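Local coordinates for ferritin like protein (Caulobacter vibrioides, PDB 3HL1) that is of unconfirmed function but belongs to the ferritin-like family and probably binds metal within a bundle of helices, at residues Glu22-Pro27 with Tyr103-Gly108; Ser62-Ala67 with Leu196-Ile201; Ser98-Tyr103 with Arg236-Arg241. All coordinates share one frame; numbering follows the deposited sequence. Where two conformers were deposited one is given.

Interaction 1: Glu22-Pro27 with Tyr103-Gly108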
ATOM      1  N   GLU A  22      -0.549   0.815   3.281  1.00 31.37           N
ATOM      2  CA  GLU A  22      -0.132   1.103   1.878  1.00 32.89           C
ATOM      3  C   GLU A  22       1.145   0.316   1.548  1.00 34.67           C
ATOM      4  O   GLU A  22       1.283  -0.278   0.491  1.00 33.08           O
ATOM      5  CB  GLU A  22       0.102   2.625   1.616  1.00 34.38           C
ATOM      6  CG  GLU A  22      -1.144   3.491   1.846  1.00 35.97           C
ATOM      7  CD  GLU A  22      -2.272   3.337   0.806  1.00 34.02           C
ATOM      8  OE1 GLU A  22      -1.984   2.872  -0.312  1.00 42.56           O
ATOM      9  OE2 GLU A  22      -3.418   3.785   1.117  1.00 36.29           O
ATOM     10  N   LEU A  23       2.104   0.348   2.458  1.00 32.63           N
ATOM     11  CA  LEU A  23       3.369  -0.366   2.260  1.00 32.13           C
ATOM     12  C   LEU A  23       3.140  -1.883   2.122  1.00 32.26           C
ATOM     13  O   LEU A  23       3.759  -2.563   1.265  1.00 33.25           O
ATOM     14  CB  LEU A  23       4.308  -0.113   3.452  1.00 31.45           C
ATOM     15  CG  LEU A  23       5.710  -0.760   3.271  1.00 41.95           C
ATOM     16  CD1 LEU A  23       6.381  -0.253   1.994  1.00 33.24           C
ATOM     17  CD2 LEU A  23       6.631  -0.544   4.441  1.00 37.48           C
ATOM     18  N   TRP A  24       2.293  -2.435   2.997  1.00 33.52           N
ATOM     19  CA  TRP A  24       1.959  -3.854   2.928  1.00 31.71           C
ATOM     20  C   TRP A  24       1.518  -4.297   1.521  1.00 30.77           C
ATOM     21  O   TRP A  24       1.906  -5.355   1.080  1.00 30.08           O
ATOM     22  CB  TRP A  24       0.927  -4.226   3.988  1.00 36.71           C
ATOM     23  CG  TRP A  24       0.598  -5.644   4.067  1.00 31.74           C
ATOM     24  CD1 TRP A  24       1.079  -6.539   4.960  1.00 32.06           C
ATOM     25  CD2 TRP A  24      -0.382  -6.328   3.306  1.00 30.67           C
ATOM     26  NE1 TRP A  24       0.553  -7.764   4.733  1.00 32.86           N
ATOM     27  CE2 TRP A  24      -0.374  -7.668   3.741  1.00 33.55           C
ATOM     28  CE3 TRP A  24      -1.235  -5.957   2.248  1.00 33.26           C
ATOM     29  CZ2 TRP A  24      -1.195  -8.639   3.184  1.00 34.26           C
ATOM     30  CZ3 TRP A  24      -2.063  -6.932   1.694  1.00 35.75           C
ATOM     31  CH2 TRP A  24      -2.030  -8.251   2.155  1.00 35.38           C
ATOM     32  N   THR A  25       0.761  -3.480   0.798  1.00 30.56           N
ATOM     33  CA  THR A  25       0.296  -3.822  -0.520  1.00 28.72           C
ATOM     34  C   THR A  25       1.410  -3.852  -1.548  1.00 27.80           C
ATOM     35  O   THR A  25       1.273  -4.517  -2.540  1.00 32.06           O
ATOM     36  CB  THR A  25      -0.782  -2.868  -1.062  1.00 28.51           C
ATOM     37  OG1 THR A  25      -0.161  -1.613  -1.342  1.00 31.87           O
ATOM     38  CG2 THR A  25      -1.973  -2.687  -0.083  1.00 27.36           C
ATOM     39  N   ILE A  26       2.507  -3.112  -1.344  1.00 28.27           N
ATOM     40  CA  ILE A  26       3.521  -2.962  -2.373  1.00 28.52           C
ATOM     41  C   ILE A  26       4.265  -4.282  -2.668  1.00 28.64           C
ATOM     42  O   ILE A  26       4.268  -4.731  -3.827  1.00 28.88           O
ATOM     43  CB  ILE A  26       4.451  -1.730  -2.078  1.00 27.63           C
ATOM     44  CG1 ILE A  26       3.576  -0.452  -2.209  1.00 31.54           C
ATOM     45  CG2 ILE A  26       5.661  -1.714  -3.025  1.00 28.55           C
ATOM     46  CD1 ILE A  26       4.151   0.792  -1.651  1.00 26.31           C
ATOM     47  N   PRO A  27       4.919  -4.906  -1.644  1.00 30.82           N
ATOM     48  CA  PRO A  27       5.471  -6.234  -1.909  1.00 28.83           C
ATOM     49  C   PRO A  27       4.462  -7.278  -2.362  1.00 28.60           C
ATOM     50  O   PRO A  27       4.806  -8.110  -3.198  1.00 30.24           O
ATOM     51  CB  PRO A  27       6.180  -6.613  -0.590  1.00 28.88           C
ATOM     52  CG  PRO A  27       6.476  -5.312   0.065  1.00 29.92           C
ATOM     53  CD  PRO A  27       5.260  -4.465  -0.272  1.00 25.12           C
ATOM     54  N   TYR A 103      -8.561 -16.778  -0.603  1.00 29.82           N
ATOM     55  CA  TYR A 103      -7.720 -15.582  -0.462  1.00 32.40           C
ATOM     56  C   TYR A 103      -6.635 -15.818   0.623  1.00 35.11           C
ATOM     57  O   TYR A 103      -6.756 -16.761   1.413  1.00 33.85           O
ATOM     58  CB  TYR A 103      -8.629 -14.402  -0.158  1.00 33.35           C
ATOM     59  CG  TYR A 103      -8.971 -14.199   1.313  1.00 35.16           C
ATOM     60  CD1 TYR A 103     -10.003 -14.886   1.953  1.00 38.84           C
ATOM     61  CD2 TYR A 103      -8.263 -13.274   2.038  1.00 41.97           C
ATOM     62  CE1 TYR A 103     -10.279 -14.654   3.309  1.00 43.37           C
ATOM     63  CE2 TYR A 103      -8.513 -13.054   3.346  1.00 49.59           C
ATOM     64  CZ  TYR A 103      -9.512 -13.717   3.983  1.00 44.44           C
ATOM     65  OH  TYR A 103      -9.678 -13.361   5.303  1.00 54.04           O
ATOM     66  N   SER A 104      -5.555 -15.021   0.622  1.00 34.71           N
ATOM     67  CA  SER A 104      -4.450 -15.244   1.551  1.00 32.90           C
ATOM     68  C   SER A 104      -3.577 -14.036   1.660  1.00 33.01           C
ATOM     69  O   SER A 104      -3.349 -13.371   0.637  1.00 34.31           O
ATOM     70  CB  SER A 104      -3.632 -16.448   1.036  1.00 32.83           C
ATOM     71  OG  SER A 104      -2.520 -16.693   1.860  1.00 32.84           O
ATOM     72  N   ALA A 105      -3.037 -13.762   2.869  1.00 30.93           N
ATOM     73  CA  ALA A 105      -2.053 -12.719   3.041  1.00 32.86           C
ATOM     74  C   ALA A 105      -0.647 -13.212   2.665  1.00 32.58           C
ATOM     75  O   ALA A 105       0.296 -12.432   2.651  1.00 32.54           O
ATOM     76  CB  ALA A 105      -2.064 -12.159   4.471  1.00 32.75           C
ATOM     77  N   GLU A 106      -0.506 -14.494   2.333  1.00 29.41           N
ATOM     78  CA  GLU A 106       0.767 -15.031   1.916  1.00 27.40           C
ATOM     79  C   GLU A 106       1.053 -14.630   0.519  1.00 29.19           C
ATOM     80  O   GLU A 106       0.163 -14.571  -0.325  1.00 26.40           O
ATOM     81  CB  GLU A 106       0.796 -16.546   2.010  1.00 32.15           C
ATOM     82  CG  GLU A 106       0.568 -17.063   3.409  1.00 30.16           C
ATOM     83  CD  GLU A 106       0.633 -18.597   3.419  1.00 44.06           C
ATOM     84  OE1 GLU A 106       1.279 -19.210   2.559  1.00 52.27           O
ATOM     85  OE2 GLU A 106       0.026 -19.187   4.293  1.00 47.09           O
ATOM     86  N   LEU A 107       2.327 -14.382   0.262  1.00 28.69           N
ATOM     87  CA  LEU A 107       2.774 -13.962  -1.050  1.00 29.24           C
ATOM     88  C   LEU A 107       2.690 -15.119  -2.067  1.00 30.56           C
ATOM     89  O   LEU A 107       2.903 -16.252  -1.686  1.00 30.06           O
ATOM     90  CB  LEU A 107       4.221 -13.489  -0.916  1.00 34.54           C
ATOM     91  CG  LEU A 107       4.434 -12.277  -0.022  1.00 29.51           C
ATOM     92  CD1 LEU A 107       5.952 -11.956   0.070  1.00 29.10           C
ATOM     93  CD2 LEU A 107       3.697 -11.038  -0.495  1.00 24.26           C
ATOM     94  N   GLY A 108       2.404 -14.807  -3.347  1.00 29.38           N
ATOM     95  CA  GLY A 108       2.295 -15.797  -4.392  1.00 30.27           C
ATOM     96  C   GLY A 108       2.189 -15.153  -5.766  1.00 29.25           C
ATOM     97  O   GLY A 108       2.336 -13.921  -5.886  1.00 27.49           O
TER
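Trp24, on helix 8-35 of this ferritin-like fold, meets Ala105 in the long connection between helix 42-67 and helix 112-121, and the pair illustrates how a bundle helix is covered by an irregular loop through apolar contact. The segments bury 134 Å² between them, shared almost equally by Trp24, Pro27, Ala105 and Leu107.

The apolar contacts come first. The indole swings out from the helix with CG anti to the backbone N (chi1 -176°), which carries the six-membered ring toward the loop. There the Ala105 methyl sits at the rim of the ring, near its plane and not over a face, with CB 3.8 Å from Trp24 CZ2. Around the same indole lie the rings of Tyr28 and Tyr79, so the tryptophan belongs to an aromatic cluster. About one helical turn beyond Trp24, the carbonyl O of Pro27 is approached more loosely by the CD2 branch of Leu107, at 4.1 Å. Pro27 itself lies where helix 8-35 kinks, its nitrogen having no hydrogen to give to the preceding turn.

Polar bonds surround the contact. The buried Trp24 NE1 is satisfied by Glu78 O, while the backbone of Ala105 pairs with that of Gly81. Ser104 O accepts from Tyr28 OH, which ties the loop directly to helix 8-35. Within the loop, Ser104 forms an ST turn: Glu106 N donates to Ser104 OG at 3.0 Å, with an N-H...O angle of 157°.

Interaction 2: Ser62-Ala67 with Leu196-Ile201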
ATOM      1  N   SER A  62       2.834  10.184   4.038  1.00 28.09           N
ATOM      2  CA  SER A  62       3.970  10.807   4.715  1.00 30.67           C
ATOM      3  C   SER A  62       3.830  12.348   4.723  1.00 27.38           C
ATOM      4  O   SER A  62       4.091  13.025   5.718  1.00 26.53           O
ATOM      5  CB  SER A  62       5.295  10.429   4.035  1.00 29.46           C
ATOM      6  OG  SER A  62       6.390  11.055   4.714  1.00 31.01           O
ATOM      7  N   ASN A  63       3.444  12.908   3.592  1.00 28.13           N
ATOM      8  CA  ASN A  63       3.271  14.359   3.471  1.00 28.79           C
ATOM      9  C   ASN A  63       2.171  14.900   4.376  1.00 27.95           C
ATOM     10  O   ASN A  63       2.375  15.902   5.066  1.00 28.76           O
ATOM     11  CB  ASN A  63       2.994  14.782   1.984  1.00 25.09           C
ATOM     12  CG  ASN A  63       4.224  14.701   1.128  1.00 28.46           C
ATOM     13  OD1 ASN A  63       5.354  14.529   1.637  1.00 35.59           O
ATOM     14  ND2 ASN A  63       4.032  14.862  -0.225  1.00 28.05           N
ATOM     15  N   ILE A  64       1.059  14.201   4.449  1.00 26.59           N
ATOM     16  CA  ILE A  64      -0.027  14.601   5.341  1.00 28.46           C
ATOM     17  C   ILE A  64       0.443  14.493   6.806  1.00 27.54           C
ATOM     18  O   ILE A  64       0.259  15.399   7.599  1.00 25.74           O
ATOM     19  CB  ILE A  64      -1.290  13.709   5.152  1.00 28.27           C
ATOM     20  CG1 ILE A  64      -1.877  13.868   3.734  1.00 31.93           C
ATOM     21  CG2 ILE A  64      -2.373  14.076   6.226  1.00 30.11           C
ATOM     22  CD1 ILE A  64      -2.901  12.796   3.409  1.00 29.84           C
ATOM     23  N   ALA A  65       0.996  13.340   7.172  1.00 28.82           N
ATOM     24  CA  ALA A  65       1.455  13.096   8.544  1.00 25.01           C
ATOM     25  C   ALA A  65       2.482  14.158   8.927  1.00 25.87           C
ATOM     26  O   ALA A  65       2.437  14.705  10.032  1.00 26.35           O
ATOM     27  CB  ALA A  65       2.047  11.677   8.682  1.00 24.97           C
ATOM     28  N   ASN A  66       3.453  14.397   8.059  1.00 27.01           N
ATOM     29  CA  ASN A  66       4.476  15.383   8.346  1.00 28.16           C
ATOM     30  C   ASN A  66       3.942  16.804   8.545  1.00 27.52           C
ATOM     31  O   ASN A  66       4.460  17.561   9.406  1.00 31.47           O
ATOM     32  CB  ASN A  66       5.637  15.368   7.325  1.00 26.46           C
ATOM     33  CG  ASN A  66       6.690  14.382   7.684  1.00 32.79           C
ATOM     34  OD1 ASN A  66       7.356  14.502   8.726  1.00 26.27           O
ATOM     35  ND2 ASN A  66       6.816  13.344   6.870  1.00 24.41           N
ATOM     36  N   ALA A  67       2.952  17.184   7.761  1.00 27.05           N
ATOM     37  CA  ALA A  67       2.283  18.474   7.940  1.00 28.30           C
ATOM     38  C   ALA A  67       1.688  18.609   9.354  1.00 26.61           C
ATOM     39  O   ALA A  67       1.709  19.713   9.911  1.00 25.24           O
ATOM     40  CB  ALA A  67       1.190  18.668   6.937  1.00 27.57           C
ATOM     41  N   LEU A 196      -6.583  17.300   2.705  1.00 33.42           N
ATOM     42  CA  LEU A 196      -7.820  16.614   2.308  1.00 35.59           C
ATOM     43  C   LEU A 196      -7.800  16.240   0.832  1.00 35.23           C
ATOM     44  O   LEU A 196      -8.283  15.186   0.436  1.00 34.14           O
ATOM     45  CB  LEU A 196      -9.066  17.479   2.566  1.00 38.39           C
ATOM     46  CG  LEU A 196      -9.704  17.508   3.954  1.00 46.84           C
ATOM     47  CD1 LEU A 196     -10.995  18.379   3.881  1.00 41.62           C
ATOM     48  CD2 LEU A 196     -10.001  16.109   4.512  1.00 37.64           C
ATOM     49  N   THR A 197      -7.241  17.114   0.012  1.00 34.87           N
ATOM     50  CA  THR A 197      -7.133  16.813  -1.401  1.00 35.33           C
ATOM     51  C   THR A 197      -6.263  15.592  -1.591  1.00 33.16           C
ATOM     52  O   THR A 197      -6.592  14.724  -2.372  1.00 32.17           O
ATOM     53  CB  THR A 197      -6.571  18.031  -2.138  1.00 37.42           C
ATOM     54  OG1 THR A 197      -7.452  19.144  -1.902  1.00 36.14           O
ATOM     55  CG2 THR A 197      -6.373  17.756  -3.631  1.00 29.54           C
ATOM     56  N   LEU A 198      -5.137  15.537  -0.877  1.00 33.27           N
ATOM     57  CA  LEU A 198      -4.242  14.369  -0.956  1.00 32.08           C
ATOM     58  C   LEU A 198      -4.960  13.097  -0.536  1.00 30.83           C
ATOM     59  O   LEU A 198      -4.797  12.059  -1.199  1.00 28.82           O
ATOM     60  CB  LEU A 198      -2.951  14.576  -0.171  1.00 32.60           C
ATOM     61  CG  LEU A 198      -2.105  15.815  -0.454  1.00 34.12           C
ATOM     62  CD1 LEU A 198      -0.791  15.712   0.281  1.00 31.21           C
ATOM     63  CD2 LEU A 198      -1.949  16.027  -1.894  1.00 34.68           C
ATOM     64  N   VAL A 199      -5.777  13.148   0.531  1.00 29.10           N
ATOM     65  CA  VAL A 199      -6.590  11.965   0.895  1.00 30.95           C
ATOM     66  C   VAL A 199      -7.535  11.546  -0.240  1.00 32.40           C
ATOM     67  O   VAL A 199      -7.668  10.352  -0.536  1.00 31.18           O
ATOM     68  CB  VAL A 199      -7.379  12.155   2.195  1.00 33.45           C
ATOM     69  CG1 VAL A 199      -8.309  10.939   2.472  1.00 27.78           C
ATOM     70  CG2 VAL A 199      -6.426  12.364   3.363  1.00 32.45           C
ATOM     71  N   ASP A 200      -8.173  12.526  -0.880  1.00 33.45           N
ATOM     72  CA  ASP A 200      -9.105  12.273  -2.006  1.00 36.30           C
ATOM     73  C   ASP A 200      -8.450  11.596  -3.190  1.00 34.60           C
ATOM     74  O   ASP A 200      -8.994  10.666  -3.712  1.00 33.46           O
ATOM     75  CB  ASP A 200      -9.813  13.562  -2.466  1.00 34.75           C
ATOM     76  CG  ASP A 200     -10.957  13.946  -1.536  1.00 40.47           C
ATOM     77  OD1 ASP A 200     -11.433  13.075  -0.755  1.00 38.99           O
ATOM     78  OD2 ASP A 200     -11.375  15.114  -1.566  1.00 46.41           O
ATOM     79  N   ILE A 201      -7.245  12.030  -3.552  1.00 32.65           N
ATOM     80  CA  ILE A 201      -6.461  11.351  -4.562  1.00 33.54           C
ATOM     81  C   ILE A 201      -6.187   9.900  -4.204  1.00 34.08           C
ATOM     82  O   ILE A 201      -6.274   9.063  -5.068  1.00 36.19           O
ATOM     83  CB  ILE A 201      -5.091  12.050  -4.793  1.00 33.86           C
ATOM     84  CG1 ILE A 201      -5.275  13.434  -5.423  1.00 38.18           C
ATOM     85  CG2 ILE A 201      -4.190  11.163  -5.697  1.00 34.63           C
ATOM     86  CD1 ILE A 201      -4.100  14.362  -5.218  1.00 39.91           C
TER
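Ile64 CG1 and Leu198 CG both stand anti to the carbonyl carbon, beside the backbone N (chi1 -64° and -54°), and the two side chains run past each other in opposite directions. The extended end of Ile64 (chi2 167°) carries CD1 across to helix 188-207, where it lies 4.0 Å from Leu198 CB. There it also meets Val199, which it crosses at about a right angle: Val199 CG2 comes within 3.6 Å of Ile64 CD1. The isoleucine tip thus rests on two consecutive residues of the partner helix. Leu198 answers with CD1, which lies alongside the Ile64 shaft, 4.1 Å from Ile64 CG1, and approaches the Asn63 methylene more loosely.

Only the aliphatic root of Asn63 takes part in this packing. Its buried amide is turned to other partners, with ND2 donating to Leu182 O and Met169 O. Phe15 of helix 8-35 and Met155 of helix 144-157 add to the apolar surroundings of Ile64.

The contact buries 159 Å² without any polar bond between the segments. Their axes pass 10.1 Å apart at closest approach, with an angle of 157° between N-to-C directions. Such near-antiparallel packing through aliphatic side chains is characteristic of the helical bundle of ferritin-like proteins.

Interaction 3: Ser98-Tyr103 with Arg236-Arg241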
ATOM      1  N   SER A  98     -16.634 -13.971   1.530  1.00 32.75           N
ATOM      2  CA  SER A  98     -17.582 -14.964   1.008  0.50 32.78           C
ATOM      3  C   SER A  98     -17.648 -14.920  -0.507  1.00 34.56           C
ATOM      4  O   SER A  98     -18.104 -15.861  -1.128  1.00 37.50           O
ATOM      5  CB  SER A  98     -18.994 -14.747   1.569  0.50 32.55           C
ATOM      6  OG  SER A  98     -19.465 -13.429   1.302  0.50 28.18           O
ATOM      7  N   ILE A  99     -17.222 -13.802  -1.104  1.00 35.64           N
ATOM      8  CA  ILE A  99     -17.221 -13.632  -2.554  1.00 38.19           C
ATOM      9  C   ILE A  99     -15.835 -13.923  -3.147  1.00 34.93           C
ATOM     10  O   ILE A  99     -15.702 -14.666  -4.089  1.00 33.54           O
ATOM     11  CB  ILE A  99     -17.633 -12.197  -2.920  1.00 39.55           C
ATOM     12  CG1 ILE A  99     -19.065 -11.907  -2.406  1.00 46.51           C
ATOM     13  CG2 ILE A  99     -17.526 -11.985  -4.433  1.00 42.77           C
ATOM     14  CD1 ILE A  99     -19.358 -10.413  -2.138  1.00 44.01           C
ATOM     15  N   PHE A 100     -14.815 -13.293  -2.569  1.00 33.80           N
ATOM     16  CA  PHE A 100     -13.449 -13.374  -3.041  1.00 32.36           C
ATOM     17  C   PHE A 100     -12.733 -14.435  -2.269  1.00 30.75           C
ATOM     18  O   PHE A 100     -11.930 -14.159  -1.399  1.00 29.27           O
ATOM     19  CB  PHE A 100     -12.791 -11.993  -2.890  1.00 32.28           C
ATOM     20  CG  PHE A 100     -13.512 -10.918  -3.625  1.00 28.93           C
ATOM     21  CD1 PHE A 100     -13.531 -10.909  -5.024  1.00 39.05           C
ATOM     22  CD2 PHE A 100     -14.189  -9.915  -2.937  1.00 36.61           C
ATOM     23  CE1 PHE A 100     -14.202  -9.902  -5.732  1.00 41.97           C
ATOM     24  CE2 PHE A 100     -14.872  -8.902  -3.637  1.00 42.10           C
ATOM     25  CZ  PHE A 100     -14.882  -8.901  -5.042  1.00 39.57           C
ATOM     26  N   THR A 101     -13.063 -15.686  -2.571  1.00 29.01           N
ATOM     27  CA  THR A 101     -12.462 -16.820  -1.891  1.00 30.56           C
ATOM     28  C   THR A 101     -12.086 -17.879  -2.941  1.00 31.34           C
ATOM     29  O   THR A 101     -12.819 -18.074  -3.929  1.00 30.85           O
ATOM     30  CB  THR A 101     -13.420 -17.402  -0.840  1.00 36.24           C
ATOM     31  OG1 THR A 101     -12.917 -18.638  -0.376  1.00 35.99           O
ATOM     32  CG2 THR A 101     -14.756 -17.681  -1.422  1.00 25.82           C
ATOM     33  N   PRO A 102     -10.923 -18.530  -2.785  1.00 29.12           N
ATOM     34  CA  PRO A 102      -9.958 -18.425  -1.724  1.00 31.73           C
ATOM     35  C   PRO A 102      -9.164 -17.099  -1.735  1.00 29.46           C
ATOM     36  O   PRO A 102      -9.112 -16.433  -2.766  1.00 28.42           O
ATOM     37  CB  PRO A 102      -9.028 -19.604  -2.004  1.00 29.01           C
ATOM     38  CG  PRO A 102      -9.048 -19.722  -3.485  1.00 29.55           C
ATOM     39  CD  PRO A 102     -10.474 -19.470  -3.841  1.00 33.51           C
ATOM     40  N   TYR A 103      -8.561 -16.778  -0.603  1.00 29.82           N
ATOM     41  CA  TYR A 103      -7.720 -15.582  -0.462  1.00 32.40           C
ATOM     42  C   TYR A 103      -6.635 -15.818   0.623  1.00 35.11           C
ATOM     43  O   TYR A 103      -6.756 -16.761   1.413  1.00 33.85           O
ATOM     44  CB  TYR A 103      -8.629 -14.402  -0.158  1.00 33.35           C
ATOM     45  CG  TYR A 103      -8.971 -14.199   1.313  1.00 35.16           C
ATOM     46  CD1 TYR A 103     -10.003 -14.886   1.953  1.00 38.84           C
ATOM     47  CD2 TYR A 103      -8.263 -13.274   2.038  1.00 41.97           C
ATOM     48  CE1 TYR A 103     -10.279 -14.654   3.309  1.00 43.37           C
ATOM     49  CE2 TYR A 103      -8.513 -13.054   3.346  1.00 49.59           C
ATOM     50  CZ  TYR A 103      -9.512 -13.717   3.983  1.00 44.44           C
ATOM     51  OH  TYR A 103      -9.678 -13.361   5.303  1.00 54.04           O
ATOM     52  N   ARG A 236      -9.979  -2.553 -11.729  1.00 40.50           N
ATOM     53  CA  ARG A 236      -8.859  -3.207 -12.425  1.00 42.19           C
ATOM     54  C   ARG A 236      -8.698  -4.674 -12.041  1.00 40.34           C
ATOM     55  O   ARG A 236      -8.550  -5.547 -12.897  1.00 41.45           O
ATOM     56  CB  ARG A 236      -7.523  -2.546 -12.028  1.00 45.36           C
ATOM     57  CG  ARG A 236      -7.229  -1.189 -12.590  1.00 55.86           C
ATOM     58  CD  ARG A 236      -5.904  -0.745 -11.965  1.00 64.77           C
ATOM     59  NE  ARG A 236      -5.660   0.677 -12.142  1.00 66.08           N
ATOM     60  CZ  ARG A 236      -4.788   1.198 -12.992  1.00 72.12           C
ATOM     61  NH1 ARG A 236      -4.024   0.429 -13.763  1.00 74.79           N
ATOM     62  NH2 ARG A 236      -4.675   2.516 -13.059  1.00 79.30           N
ATOM     63  N   PHE A 237      -8.673  -4.922 -10.726  1.00 37.67           N
ATOM     64  CA  PHE A 237      -8.425  -6.247 -10.170  1.00 37.44           C
ATOM     65  C   PHE A 237      -9.611  -7.172 -10.354  1.00 36.45           C
ATOM     66  O   PHE A 237      -9.421  -8.336 -10.622  1.00 36.06           O
ATOM     67  CB  PHE A 237      -7.988  -6.178  -8.684  1.00 34.85           C
ATOM     68  CG  PHE A 237      -6.706  -5.343  -8.442  1.00 37.40           C
ATOM     69  CD1 PHE A 237      -5.755  -5.156  -9.450  1.00 38.27           C
ATOM     70  CD2 PHE A 237      -6.457  -4.759  -7.180  1.00 34.56           C
ATOM     71  CE1 PHE A 237      -4.604  -4.398  -9.215  1.00 41.40           C
ATOM     72  CE2 PHE A 237      -5.329  -3.999  -6.957  1.00 37.31           C
ATOM     73  CZ  PHE A 237      -4.392  -3.823  -7.959  1.00 36.20           C
ATOM     74  N   ASP A 238     -10.825  -6.640 -10.237  1.00 37.15           N
ATOM     75  CA  ASP A 238     -12.027  -7.421 -10.530  1.00 39.14           C
ATOM     76  C   ASP A 238     -12.048  -7.822 -12.014  1.00 37.16           C
ATOM     77  O   ASP A 238     -12.452  -8.913 -12.368  1.00 37.29           O
ATOM     78  CB  ASP A 238     -13.260  -6.629 -10.121  1.00 41.66           C
ATOM     79  CG  ASP A 238     -14.540  -7.454 -10.191  1.00 50.31           C
ATOM     80  OD1 ASP A 238     -14.590  -8.562  -9.606  1.00 44.45           O
ATOM     81  OD2 ASP A 238     -15.481  -6.972 -10.851  1.00 58.09           O
ATOM     82  N   PHE A 239     -11.569  -6.939 -12.879  1.00 36.84           N
ATOM     83  CA  PHE A 239     -11.417  -7.253 -14.294  1.00 39.36           C
ATOM     84  C   PHE A 239     -10.519  -8.467 -14.505  1.00 38.88           C
ATOM     85  O   PHE A 239     -10.881  -9.403 -15.213  1.00 37.60           O
ATOM     86  CB  PHE A 239     -10.864  -6.045 -15.039  1.00 39.09           C
ATOM     87  CG  PHE A 239     -10.570  -6.312 -16.482  1.00 40.95           C
ATOM     88  CD1 PHE A 239     -11.579  -6.179 -17.451  1.00 49.77           C
ATOM     89  CD2 PHE A 239      -9.290  -6.659 -16.889  1.00 47.11           C
ATOM     90  CE1 PHE A 239     -11.315  -6.422 -18.815  1.00 48.42           C
ATOM     91  CE2 PHE A 239      -9.017  -6.909 -18.243  1.00 49.70           C
ATOM     92  CZ  PHE A 239     -10.040  -6.773 -19.208  1.00 43.92           C
ATOM     93  N   ILE A 240      -9.359  -8.463 -13.851  1.00 37.97           N
ATOM     94  CA  ILE A 240      -8.410  -9.560 -13.972  1.00 38.32           C
ATOM     95  C   ILE A 240      -9.042 -10.826 -13.430  1.00 39.06           C
ATOM     96  O   ILE A 240      -8.925 -11.883 -14.045  1.00 40.10           O
ATOM     97  CB  ILE A 240      -7.060  -9.266 -13.238  1.00 35.30           C
ATOM     98  CG1 ILE A 240      -6.317  -8.108 -13.921  1.00 36.88           C
ATOM     99  CG2 ILE A 240      -6.174 -10.506 -13.199  1.00 38.24           C
ATOM    100  CD1 ILE A 240      -5.203  -7.466 -13.066  1.00 34.95           C
ATOM    101  N   ARG A 241      -9.727 -10.712 -12.290  1.00 38.41           N
ATOM    102  CA  ARG A 241     -10.368 -11.873 -11.653  1.00 38.49           C
ATOM    103  C   ARG A 241     -11.333 -12.597 -12.595  1.00 41.53           C
ATOM    104  O   ARG A 241     -11.450 -13.826 -12.541  1.00 40.78           O
ATOM    105  CB  ARG A 241     -11.121 -11.451 -10.391  1.00 34.48           C
ATOM    106  CG  ARG A 241     -11.627 -12.598  -9.521  1.00 35.92           C
ATOM    107  CD  ARG A 241     -12.394 -12.005  -8.331  1.00 39.58           C
ATOM    108  NE  ARG A 241     -13.591 -11.254  -8.768  1.00 51.44           N
ATOM    109  CZ  ARG A 241     -14.844 -11.743  -8.853  1.00 52.12           C
ATOM    110  NH1 ARG A 241     -15.128 -13.001  -8.507  1.00 42.95           N
ATOM    111  NH2 ARG A 241     -15.848 -10.967  -9.268  1.00 50.06           N
TER
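Phe100 reaches from the loop between helix 42-67 and helix 112-121 to Arg241 on helix 233-242, forming an edge-to-face contact, ring edge against guanidinium face, that joins a peripheral loop of the ferritin-like fold to a short helix. The segments bury 124 Å², most of it on these two residues.

The contact between flat groups is perpendicular. Ring and guanidinium planes stand 89° apart, and the ring turns its rim to the cation: Phe100 CE1 lies over one guanidinium face, 3.4 Å from Arg241 NE and nearer the rim of that group than its middle. The aliphatic part of the arginine shares the contact, with Arg241 CD lying in the ring plane 3.7 Å from Phe100 CD1. Since the charge meets ring edge and not the pi cloud, this is not a cation-pi stack. One ring face is covered instead by Ile99 CG2, and Tyr123 also touches the phenylalanine.

The ionic contacts lie within helix 233-242 and fix the rotation of the guanidinium whose face the ring edge meets. Arg241 runs outward with CG anti to the backbone N, then bends at CG-CD (chi3 63°), which turns NE and NH2 back to Asp238, three residues earlier. Both nitrogens grip one oxygen side-on. Asp238 OD2 has a second cationic partner in Arg242, so the carboxylate probably tempers two positive charges. Of the two bonds from Arg241, NE donates to Asp238 OD1 at 3.0 Å nearly along the C-O direction, whereas NH2 uses the syn lone pair of Asp238 OD1 at 2.7 Å.

How the interactions relate
Interactions 1 and 2 are buried, and their touching surfaces are mainly apolar; interaction 3, about 18 Å from the centre of the chain to its own centre, is only partly buried and sets an aromatic edge against a charged group. Interaction 2 alone joins helix to helix, whereas the other two fasten one loop to different helices: loop segment 103-108 covers helix 8-35, and loop segment 98-103 meets helix 233-242. Those loop segments share Tyr103, which itself touches neither partner segment, and the centres of interactions 1 and 3 lie 14 Å apart. Interaction 2 is on the opposite side of the chain's centre from interaction 3, with 29 Å between their centres.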